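Local coordinates for protein tryptophan decarboxylase 1 (Oryza sativa subsp. japonica, PDB 6KHO) that decarboxylates L-tryptophan to tryptamine and 5-hydroxy-L-tryptophan to serotonin, using pyridoxal 5'-phosphate as cofactor and working as a homodimer, at residues Ser87-Gly91 with Met92-Ala96; Trp145-Met149 with Leu150-Thr154; Val278-Val281 with Gly282-Asp286; Arg459-Met462 with Glu463-Lys467. All blocks are in the same frame, centred on the assembly; numbering follows the deposited sequence.

Contact 1: Ser87-Gly91 with Met92-Ala96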
loop_
_atom_site.group_PDB
_atom_site.type_symbol
_atom_site.label_atom_id
_atom_site.label_comp_id
_atom_site.label_asym_id
_atom_site.label_seq_id
_atom_site.Cartn_x
_atom_site.Cartn_y
_atom_site.Cartn_z
ATOM N N SER A 87 1.445 19.868 18.427
ATOM C CA SER A 87 0.349 18.952 18.705
ATOM C C SER A 87 0.583 17.530 18.220
ATOM O O SER A 87 0.058 16.594 18.827
ATOM C CB SER A 87 -0.945 19.477 18.079
ATOM O OG SER A 87 -1.310 20.721 18.653
ATOM N N VAL A 88 1.359 17.338 17.153
ATOM C CA VAL A 88 1.587 15.998 16.615
ATOM C C VAL A 88 2.774 15.332 17.305
ATOM O O VAL A 88 2.626 14.272 17.926
ATOM C CB VAL A 88 1.792 16.052 15.090
ATOM C CG1 VAL A 88 2.132 14.660 14.542
ATOM C CG2 VAL A 88 0.565 16.664 14.403
ATOM N N VAL A 89 3.955 15.936 17.201
ATOM C CA VAL A 89 5.183 15.356 17.754
ATOM C C VAL A 89 5.053 14.972 19.230
ATOM O O VAL A 89 5.576 13.918 19.625
ATOM C CB VAL A 89 6.378 16.305 17.555
ATOM C CG1 VAL A 89 7.596 15.814 18.327
ATOM C CG2 VAL A 89 6.716 16.449 16.075
ATOM N N PRO A 90 4.416 15.780 20.096
ATOM C CA PRO A 90 4.319 15.378 21.511
ATOM C C PRO A 90 3.408 14.185 21.754
ATOM O O PRO A 90 3.492 13.576 22.828
ATOM C CB PRO A 90 3.784 16.643 22.202
ATOM C CG PRO A 90 4.187 17.761 21.281
ATOM C CD PRO A 90 3.971 17.174 19.919
ATOM N N GLY A 91 2.540 13.838 20.807
ATOM C CA GLY A 91 1.688 12.671 20.914
ATOM C C GLY A 91 2.193 11.452 20.172
ATOM O O GLY A 91 1.471 10.452 20.089
ATOM N N MET A 92 3.411 11.499 19.639
ATOM C CA MET A 92 4.010 10.384 18.917
ATOM C C MET A 92 4.706 9.418 19.858
ATOM O O MET A 92 5.276 9.815 20.875
ATOM C CB MET A 92 5.066 10.881 17.932
ATOM C CG MET A 92 4.579 11.368 16.611
ATOM S SD MET A 92 5.999 12.215 15.866
ATOM C CE MET A 92 7.204 10.891 15.774
ATOM N N THR A 93 4.708 8.143 19.470
ATOM C CA THR A 93 5.699 7.187 19.944
ATOM C C THR A 93 6.901 7.259 19.006
ATOM O O THR A 93 6.739 7.161 17.785
ATOM C CB THR A 93 5.106 5.778 19.962
ATOM O OG1 THR A 93 4.045 5.736 20.919
ATOM C CG2 THR A 93 6.166 4.726 20.276
ATOM N N HIS A 94 8.099 7.432 19.559
ATOM C CA HIS A 94 9.257 7.752 18.719
ATOM C C HIS A 94 9.972 6.474 18.293
ATOM O O HIS A 94 10.925 6.012 18.926
ATOM C CB HIS A 94 10.170 8.732 19.435
ATOM C CG HIS A 94 9.509 10.056 19.674
ATOM N ND1 HIS A 94 9.261 10.954 18.655
ATOM C CD2 HIS A 94 8.978 10.600 20.797
ATOM C CE1 HIS A 94 8.633 12.009 19.150
ATOM N NE2 HIS A 94 8.445 11.817 20.445
ATOM N N TRP A 95 9.504 5.912 17.176
ATOM C CA TRP A 95 10.182 4.771 16.569
ATOM C C TRP A 95 11.638 5.083 16.237
ATOM O O TRP A 95 12.487 4.188 16.284
ATOM C CB TRP A 95 9.432 4.341 15.309
ATOM C CG TRP A 95 8.201 3.567 15.601
ATOM C CD1 TRP A 95 7.019 4.054 16.070
ATOM C CD2 TRP A 95 8.022 2.151 15.446
ATOM N NE1 TRP A 95 6.115 3.029 16.222
ATOM C CE2 TRP A 95 6.703 1.853 15.841
ATOM C CE3 TRP A 95 8.845 1.113 15.001
ATOM C CZ2 TRP A 95 6.187 0.552 15.812
ATOM C CZ3 TRP A 95 8.331 -0.180 14.978
ATOM C CH2 TRP A 95 7.021 -0.448 15.390
ATOM N N ALA A 96 11.950 6.348 15.922
ATOM C CA ALA A 96 13.311 6.735 15.577
ATOM C C ALA A 96 14.207 6.908 16.795
ATOM O O ALA A 96 15.418 7.083 16.631
ATOM C CB ALA A 96 13.309 8.046 14.767
#
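M92 turns its CG opposite its own carbonyl carbon and in beside its backbone N (chi1 -83°), which sets the chain back against V89. V89 places CG1 beside its carbonyl carbon (chi1 171°), and from there this methyl meets the H94 ring. The residues pack round a short 3-10 turn, V89 to G91, that carries on from helix 77-88. G91 N donates to V88 O at 2.9 Å, and M92 N donates to V89 O at 3.2 Å. The second bond is fairly straight at the hydrogen (164°), but its donor stands well above the carbonyl plane. V89 O has other neighbours: M92 CB at 3.5 Å, and the CE1-NE2 side of the H94 ring, which comes in obliquely. M92 SD rests 3.8 Å from V89 CA. Y44 of helix 27-47 and M122 of the second subunit pack on M92. With an alanine here, a gap would probably open between V89, Y44 and M122 of the second subunit. H94 is the centre of an inverse gamma turn, and its ND1 is hydrogen-bonded to Y44 OH. The V89 and H94 side chains cross at about a right angle, with V89 CG1 4.0 Å from H94 CE1.

Contact 2: Trp145-Met149 with Leu150-Thr154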
loop_
_atom_site.group_PDB
_atom_site.type_symbol
_atom_site.label_atom_id
_atom_site.label_comp_id
_atom_site.label_asym_id
_atom_site.label_seq_id
_atom_site.Cartn_x
_atom_site.Cartn_y
_atom_site.Cartn_z
ATOM N N TRP A 145 19.118 -7.000 -7.774
ATOM C CA TRP A 145 20.273 -6.704 -6.932
ATOM C C TRP A 145 20.112 -7.305 -5.544
ATOM O O TRP A 145 21.053 -7.890 -5.001
ATOM C CB TRP A 145 20.474 -5.192 -6.799
ATOM C CG TRP A 145 21.108 -4.485 -7.955
ATOM C CD1 TRP A 145 21.285 -4.944 -9.234
ATOM C CD2 TRP A 145 21.635 -3.151 -7.930
ATOM N NE1 TRP A 145 21.894 -3.971 -10.001
ATOM C CE2 TRP A 145 22.121 -2.866 -9.220
ATOM C CE3 TRP A 145 21.747 -2.176 -6.934
ATOM C CZ2 TRP A 145 22.711 -1.636 -9.540
ATOM C CZ3 TRP A 145 22.333 -0.964 -7.247
ATOM C CH2 TRP A 145 22.804 -0.702 -8.544
ATOM N N LEU A 146 18.942 -7.114 -4.927
ATOM C CA LEU A 146 18.710 -7.669 -3.590
ATOM C C LEU A 146 18.760 -9.197 -3.604
ATOM O O LEU A 146 19.302 -9.822 -2.678
ATOM C CB LEU A 146 17.359 -7.187 -3.050
ATOM C CG LEU A 146 16.928 -7.772 -1.695
ATOM C CD1 LEU A 146 17.956 -7.445 -0.595
ATOM C CD2 LEU A 146 15.542 -7.241 -1.316
ATOM N N ALA A 147 18.193 -9.815 -4.642
ATOM C CA ALA A 147 18.283 -11.266 -4.768
ATOM C C ALA A 147 19.739 -11.721 -4.852
ATOM O O ALA A 147 20.096 -12.782 -4.325
ATOM C CB ALA A 147 17.489 -11.740 -5.988
ATOM N N GLN A 148 20.597 -10.927 -5.500
ATOM C CA GLN A 148 22.023 -11.260 -5.541
ATOM C C GLN A 148 22.656 -11.145 -4.161
ATOM O O GLN A 148 23.421 -12.023 -3.751
ATOM C CB GLN A 148 22.765 -10.362 -6.528
ATOM C CG GLN A 148 22.406 -10.577 -7.984
ATOM C CD GLN A 148 23.122 -9.603 -8.899
ATOM O OE1 GLN A 148 24.338 -9.438 -8.816
ATOM N NE2 GLN A 148 22.365 -8.941 -9.772
ATOM N N MET A 149 22.355 -10.065 -3.429
ATOM C CA MET A 149 22.868 -9.935 -2.063
ATOM C C MET A 149 22.430 -11.111 -1.193
ATOM O O MET A 149 23.221 -11.636 -0.396
ATOM C CB MET A 149 22.404 -8.618 -1.437
ATOM C CG MET A 149 22.857 -7.362 -2.170
ATOM S SD MET A 149 22.885 -5.906 -1.101
ATOM C CE MET A 149 21.183 -5.818 -0.527
ATOM N N LEU A 150 21.170 -11.526 -1.320
ATOM C CA LEU A 150 20.633 -12.636 -0.540
ATOM C C LEU A 150 21.098 -13.988 -1.048
ATOM O O LEU A 150 20.807 -15.007 -0.410
ATOM C CB LEU A 150 19.104 -12.622 -0.568
ATOM C CG LEU A 150 18.400 -11.450 0.107
ATOM C CD1 LEU A 150 16.913 -11.459 -0.246
ATOM C CD2 LEU A 150 18.600 -11.543 1.602
ATOM N N ASN A 151 21.774 -14.021 -2.191
ATOM C CA ASN A 151 22.156 -15.275 -2.821
ATOM C C ASN A 151 20.950 -16.175 -3.050
ATOM O O ASN A 151 21.016 -17.392 -2.857
ATOM C CB ASN A 151 23.217 -15.993 -2.000
ATOM C CG ASN A 151 24.548 -15.910 -2.637
ATOM O OD1 ASN A 151 24.834 -16.645 -3.581
ATOM N ND2 ASN A 151 25.367 -14.973 -2.176
ATOM N N LEU A 152 19.831 -15.581 -3.462
ATOM C CA LEU A 152 18.703 -16.408 -3.857
ATOM C C LEU A 152 19.086 -17.260 -5.067
ATOM O O LEU A 152 19.872 -16.827 -5.912
ATOM C CB LEU A 152 17.484 -15.556 -4.190
ATOM C CG LEU A 152 16.834 -14.795 -3.032
ATOM C CD1 LEU A 152 15.530 -14.176 -3.505
ATOM C CD2 LEU A 152 16.569 -15.714 -1.840
ATOM N N PRO A 153 18.572 -18.487 -5.154
ATOM C CA PRO A 153 18.708 -19.259 -6.395
ATOM C C PRO A 153 18.218 -18.455 -7.594
ATOM O O PRO A 153 17.304 -17.629 -7.483
ATOM C CB PRO A 153 17.823 -20.487 -6.150
ATOM C CG PRO A 153 17.773 -20.622 -4.667
ATOM C CD PRO A 153 17.884 -19.238 -4.091
ATOM N N THR A 154 18.835 -18.710 -8.753
ATOM C CA THR A 154 18.485 -17.961 -9.957
ATOM C C THR A 154 17.055 -18.235 -10.397
ATOM O O THR A 154 16.477 -17.424 -11.131
ATOM C CB THR A 154 19.446 -18.286 -11.110
ATOM O OG1 THR A 154 19.586 -19.702 -11.232
ATOM C CG2 THR A 154 20.809 -17.683 -10.859
#
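A147 O takes a hydrogen bond from L152 N at 2.9 Å, and Q148 O takes one from N151 N at 3.0 Å. With the positive phi of N151 (55°), these two bonds make the Schellman motif that ends helix 133-149. L152 N lies in the carbonyl plane of A147, whereas N151 N stands well above that of Q148. One step earlier, L150 N still makes the regular helical bond to L146 O, at 2.9 Å. L152 CD1 meets A147 CB at 4.0 Å, the apolar contact across the cap that often goes with this motif. L150 runs its CG beside its backbone N (chi1 -66°), which carries it over L146 O; its CD1 then reaches L146 CG at 4.0 Å. The next shell is the seven-stranded sheet. Y342 of strand 339-343 packs on L146, A147 and L152, and M326 of strand 323-326 packs on L146 and L150. M149 packs instead on M393, V398 and L401 of helix 386-420. The L146 side chain is about 11 Å from that of K330, the lysine that carries the cofactor in the enzyme but is not joined to it here, so the contact lies near the active site without lining it. Q148 NE2 is bonded to D144 OD1 and to A68 O of the second subunit. R312 holds the end of the turn by two bonds, NE to L150 O and NH2 to N151 O.

Contact 3: Val278-Val281 with Gly282-Asp286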
loop_
_atom_site.group_PDB
_atom_site.type_symbol
_atom_site.label_atom_id
_atom_site.label_comp_id
_atom_site.label_asym_id
_atom_site.label_seq_id
_atom_site.Cartn_x
_atom_site.Cartn_y
_atom_site.Cartn_z
ATOM N N VAL A 278 13.266 -20.031 14.050
ATOM C CA VAL A 278 13.553 -20.242 12.632
ATOM C C VAL A 278 13.046 -21.617 12.227
ATOM O O VAL A 278 13.528 -22.631 12.742
ATOM C CB VAL A 278 15.051 -20.123 12.318
ATOM C CG1 VAL A 278 15.309 -20.570 10.887
ATOM C CG2 VAL A 278 15.539 -18.676 12.534
ATOM N N ASP A 279 12.084 -21.651 11.307
ATOM C CA ASP A 279 11.572 -22.915 10.790
ATOM C C ASP A 279 12.590 -23.537 9.831
ATOM O O ASP A 279 13.266 -22.816 9.091
ATOM C CB ASP A 279 10.228 -22.696 10.072
ATOM C CG ASP A 279 9.103 -22.237 11.017
ATOM O OD1 ASP A 279 9.259 -22.354 12.256
ATOM O OD2 ASP A 279 8.045 -21.770 10.522
ATOM N N PRO A 280 12.732 -24.882 9.821
ATOM C CA PRO A 280 13.697 -25.513 8.907
ATOM C C PRO A 280 13.152 -25.582 7.488
ATOM O O PRO A 280 12.318 -26.444 7.177
ATOM C CB PRO A 280 13.886 -26.910 9.512
ATOM C CG PRO A 280 12.558 -27.201 10.155
ATOM C CD PRO A 280 11.981 -25.880 10.610
ATOM N N VAL A 281 13.629 -24.681 6.621
ATOM C CA VAL A 281 12.946 -24.409 5.358
ATOM C C VAL A 281 12.953 -25.637 4.454
ATOM O O VAL A 281 11.916 -26.023 3.901
ATOM C CB VAL A 281 13.582 -23.193 4.654
ATOM C CG1 VAL A 281 13.019 -23.041 3.257
ATOM C CG2 VAL A 281 13.365 -21.913 5.476
ATOM N N GLY A 282 14.127 -26.245 4.261
ATOM C CA GLY A 282 14.206 -27.405 3.388
ATOM C C GLY A 282 13.338 -28.557 3.862
ATOM O O GLY A 282 12.608 -29.170 3.075
ATOM N N ALA A 283 13.390 -28.859 5.158
ATOM C CA ALA A 283 12.596 -29.971 5.672
ATOM C C ALA A 283 11.099 -29.716 5.516
ATOM O O ALA A 283 10.335 -30.658 5.273
ATOM C CB ALA A 283 12.943 -30.232 7.139
ATOM N N VAL A 284 10.666 -28.457 5.630
ATOM C CA VAL A 284 9.253 -28.128 5.445
ATOM C C VAL A 284 8.844 -28.321 3.989
ATOM O O VAL A 284 7.769 -28.857 3.695
ATOM C CB VAL A 284 8.975 -26.687 5.919
ATOM C CG1 VAL A 284 7.597 -26.211 5.459
ATOM C CG2 VAL A 284 9.075 -26.610 7.427
ATOM N N ALA A 285 9.673 -27.843 3.058
ATOM C CA ALA A 285 9.345 -27.968 1.645
ATOM C C ALA A 285 9.225 -29.435 1.244
ATOM O O ALA A 285 8.361 -29.801 0.443
ATOM C CB ALA A 285 10.410 -27.275 0.803
ATOM N N ASP A 286 10.099 -30.283 1.784
ATOM C CA ASP A 286 10.048 -31.705 1.464
ATOM C C ASP A 286 8.752 -32.330 1.958
ATOM O O ASP A 286 8.121 -33.118 1.244
ATOM C CB ASP A 286 11.262 -32.406 2.070
ATOM C CG ASP A 286 12.556 -31.976 1.418
ATOM O OD1 ASP A 286 12.494 -31.292 0.369
ATOM O OD2 ASP A 286 13.638 -32.300 1.958
#
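The P280 ring, puckered CG endo rather than truly flat, touches the first helical turn through CB and CD. Its CB meets A283 CB at 4.2 Å, and its CD faces V284 CG2 at 4.4 Å. The P280 carbonyl is the flat group beside it. V284 N donates to P280 O at 3.0 Å, nearly along the C=O axis. V284 has CG1 anti to its backbone N (chi1 167°), which leaves CG2 beside that N and 3.3 Å from P280 O. So a methyl as well as the V284 N-H lies against this oxygen. V281 O accepts next, from A285 N at 3.0 Å, with the donor tilted 16° from the carbonyl plane. P280 holds the N-cap position of helix 281-289. This helix joins neighbouring parallel strands 262-269 and 294-298, a beta-alpha-beta crossover of the cofactor-binding domain. P246 of helix 246-258 packs on P280 and A283. L249 of the same helix and V266 of strand 262-269 pack on V284. Just ahead of the cap, the D279 carboxylate ties the loop down, with OD1 on L244 N and OD2 on T269 N. Further along the helix, D286 OD1 forms a salt bridge with R320 NE.

Contact 4: Arg459-Met462 with Glu463-Lys467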
loop_
_atom_site.group_PDB
_atom_site.type_symbol
_atom_site.label_atom_id
_atom_site.label_comp_id
_atom_site.label_asym_id
_atom_site.label_seq_id
_atom_site.Cartn_x
_atom_site.Cartn_y
_atom_site.Cartn_z
ATOM N N ARG A 459 6.154 -7.787 34.350
ATOM C CA ARG A 459 5.204 -6.784 33.889
ATOM C C ARG A 459 5.428 -5.453 34.597
ATOM O O ARG A 459 5.318 -4.389 33.980
ATOM C CB ARG A 459 3.772 -7.263 34.097
ATOM C CG ARG A 459 2.756 -6.188 33.805
ATOM C CD ARG A 459 1.332 -6.690 33.908
ATOM N NE ARG A 459 0.818 -7.206 32.638
ATOM C CZ ARG A 459 0.530 -6.448 31.579
ATOM N NH1 ARG A 459 0.721 -5.133 31.622
ATOM N NH2 ARG A 459 0.054 -7.006 30.472
ATOM N N GLU A 460 5.750 -5.499 35.891
ATOM C CA GLU A 460 6.072 -4.286 36.632
ATOM C C GLU A 460 7.333 -3.635 36.081
ATOM O O GLU A 460 7.363 -2.422 35.839
ATOM C CB GLU A 460 6.234 -4.617 38.121
ATOM C CG GLU A 460 6.537 -3.426 39.018
ATOM C CD GLU A 460 5.294 -2.641 39.395
ATOM O OE1 GLU A 460 5.431 -1.495 39.882
ATOM O OE2 GLU A 460 4.178 -3.165 39.203
ATOM N N LEU A 461 8.387 -4.431 35.884
ATOM C CA LEU A 461 9.623 -3.926 35.298
ATOM C C LEU A 461 9.353 -3.189 33.987
ATOM O O LEU A 461 9.775 -2.040 33.803
ATOM C CB LEU A 461 10.596 -5.085 35.074
ATOM C CG LEU A 461 11.951 -4.721 34.473
ATOM C CD1 LEU A 461 12.585 -3.586 35.265
ATOM C CD2 LEU A 461 12.871 -5.937 34.416
ATOM N N MET A 462 8.618 -3.835 33.079
ATOM C CA MET A 462 8.340 -3.257 31.768
ATOM C C MET A 462 7.608 -1.923 31.886
ATOM O O MET A 462 7.977 -0.938 31.235
ATOM C CB MET A 462 7.521 -4.249 30.938
ATOM C CG MET A 462 6.981 -3.692 29.623
ATOM S SD MET A 462 5.842 -4.831 28.797
ATOM C CE MET A 462 4.267 -4.427 29.562
ATOM N N GLU A 463 6.549 -1.877 32.696
ATOM C CA GLU A 463 5.774 -0.647 32.812
ATOM C C GLU A 463 6.582 0.448 33.495
ATOM O O GLU A 463 6.353 1.634 33.236
ATOM C CB GLU A 463 4.460 -0.928 33.551
ATOM C CG GLU A 463 3.619 -2.027 32.880
ATOM C CD GLU A 463 2.375 -2.431 33.672
ATOM O OE1 GLU A 463 1.303 -2.606 33.048
ATOM O OE2 GLU A 463 2.466 -2.591 34.910
ATOM N N ARG A 464 7.552 0.061 34.330
ATOM C CA ARG A 464 8.433 1.016 34.994
ATOM C C ARG A 464 9.497 1.556 34.048
ATOM O O ARG A 464 9.840 2.738 34.112
ATOM C CB ARG A 464 9.090 0.358 36.206
ATOM C CG ARG A 464 8.250 0.454 37.463
ATOM C CD ARG A 464 8.963 -0.121 38.672
ATOM N NE ARG A 464 8.121 -0.018 39.860
ATOM C CZ ARG A 464 8.587 0.037 41.104
ATOM N NH1 ARG A 464 9.895 -0.003 41.333
ATOM N NH2 ARG A 464 7.740 0.133 42.119
ATOM N N LEU A 465 10.055 0.709 33.184
ATOM C CA LEU A 465 11.001 1.220 32.202
ATOM C C LEU A 465 10.319 2.199 31.252
ATOM O O LEU A 465 10.899 3.231 30.896
ATOM C CB LEU A 465 11.643 0.061 31.442
ATOM C CG LEU A 465 12.467 -0.897 32.310
ATOM C CD1 LEU A 465 12.628 -2.250 31.640
ATOM C CD2 LEU A 465 13.834 -0.311 32.649
ATOM N N ASN A 466 9.060 1.928 30.887
ATOM C CA ASN A 466 8.362 2.780 29.925
ATOM C C ASN A 466 7.989 4.142 30.515
ATOM O O ASN A 466 8.033 5.154 29.805
ATOM C CB ASN A 466 7.119 2.072 29.394
ATOM C CG ASN A 466 7.462 0.857 28.525
ATOM O OD1 ASN A 466 8.610 0.678 28.103
ATOM N ND2 ASN A 466 6.469 0.019 28.270
ATOM N N LYS A 467 7.600 4.197 31.799
ATOM C CA LYS A 467 7.255 5.489 32.402
ATOM C C LYS A 467 8.466 6.405 32.497
ATOM O O LYS A 467 8.309 7.631 32.541
ATOM C CB LYS A 467 6.648 5.293 33.796
ATOM C CG LYS A 467 7.576 4.559 34.752
ATOM C CD LYS A 467 7.182 4.677 36.225
ATOM C CE LYS A 467 8.366 4.325 37.125
ATOM N NZ LYS A 467 9.558 5.171 36.822
#
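L465 N donates to L461 O at 2.8 Å, the shortest polar bond here, and nearly in line with the carbonyl. The side chains of the same pair meet on the buried face of helix 451-468, with L461 CG 3.8 Å from L465 CD1. Two salt bridges lie on the outer side. R459 bends at chi3 and offers NH1 to E463 OE1 at 3.0 Å. The oxygen lies close to the guanidinium plane, yet it is met from 57° above its own carboxylate plane. The other bridge joins E460 and R464. E460 bends at chi2 (82°), which swings its carboxylate forward along the helix. Its OE1 then takes R464 NE at 3.1 Å through the anti lone pair, with OE1 tilted 31° from the guanidinium plane. R464 also packs on T508 and M512 of helix 495-513. A leucine in its place would probably leave the E460 carboxylate without its mate and freer to turn. E460 OE2 and E463 OE2 are 4.7 Å apart, and the two arginines probably ease the like charges. N466 OD1 bonds V473 N, tying the helix to the loop beyond it. L461 and M462 pack on L484 of strand 481-487. Such i to i+4 salt bridges outside and leucines inside are typical of an amphipathic helix, here packed on the four-stranded antiparallel sheet of the C-terminal domain.

In the fold
From the N terminus, the four contacts follow in series; none nests in or crosses another. Each joins adjacent segments, so none closes a long loop. Contact 1 turns the chain out of helix 77-88, and contact 2 ends helix 133-149. Both touch the second subunit, but their centres are about 37 Å apart, on opposite sides of the chain's centre. Contact 3 starts helix 281-289 and belongs with contact 2 to the body round the seven-stranded sheet, their centres about 19 Å apart. Contact 4 lies within helix 451-468, beside the small antiparallel sheet. L54 touches T93 as well as N466, so it bridges contacts 1 and 4, whose nearest atoms are about 9 Å apart.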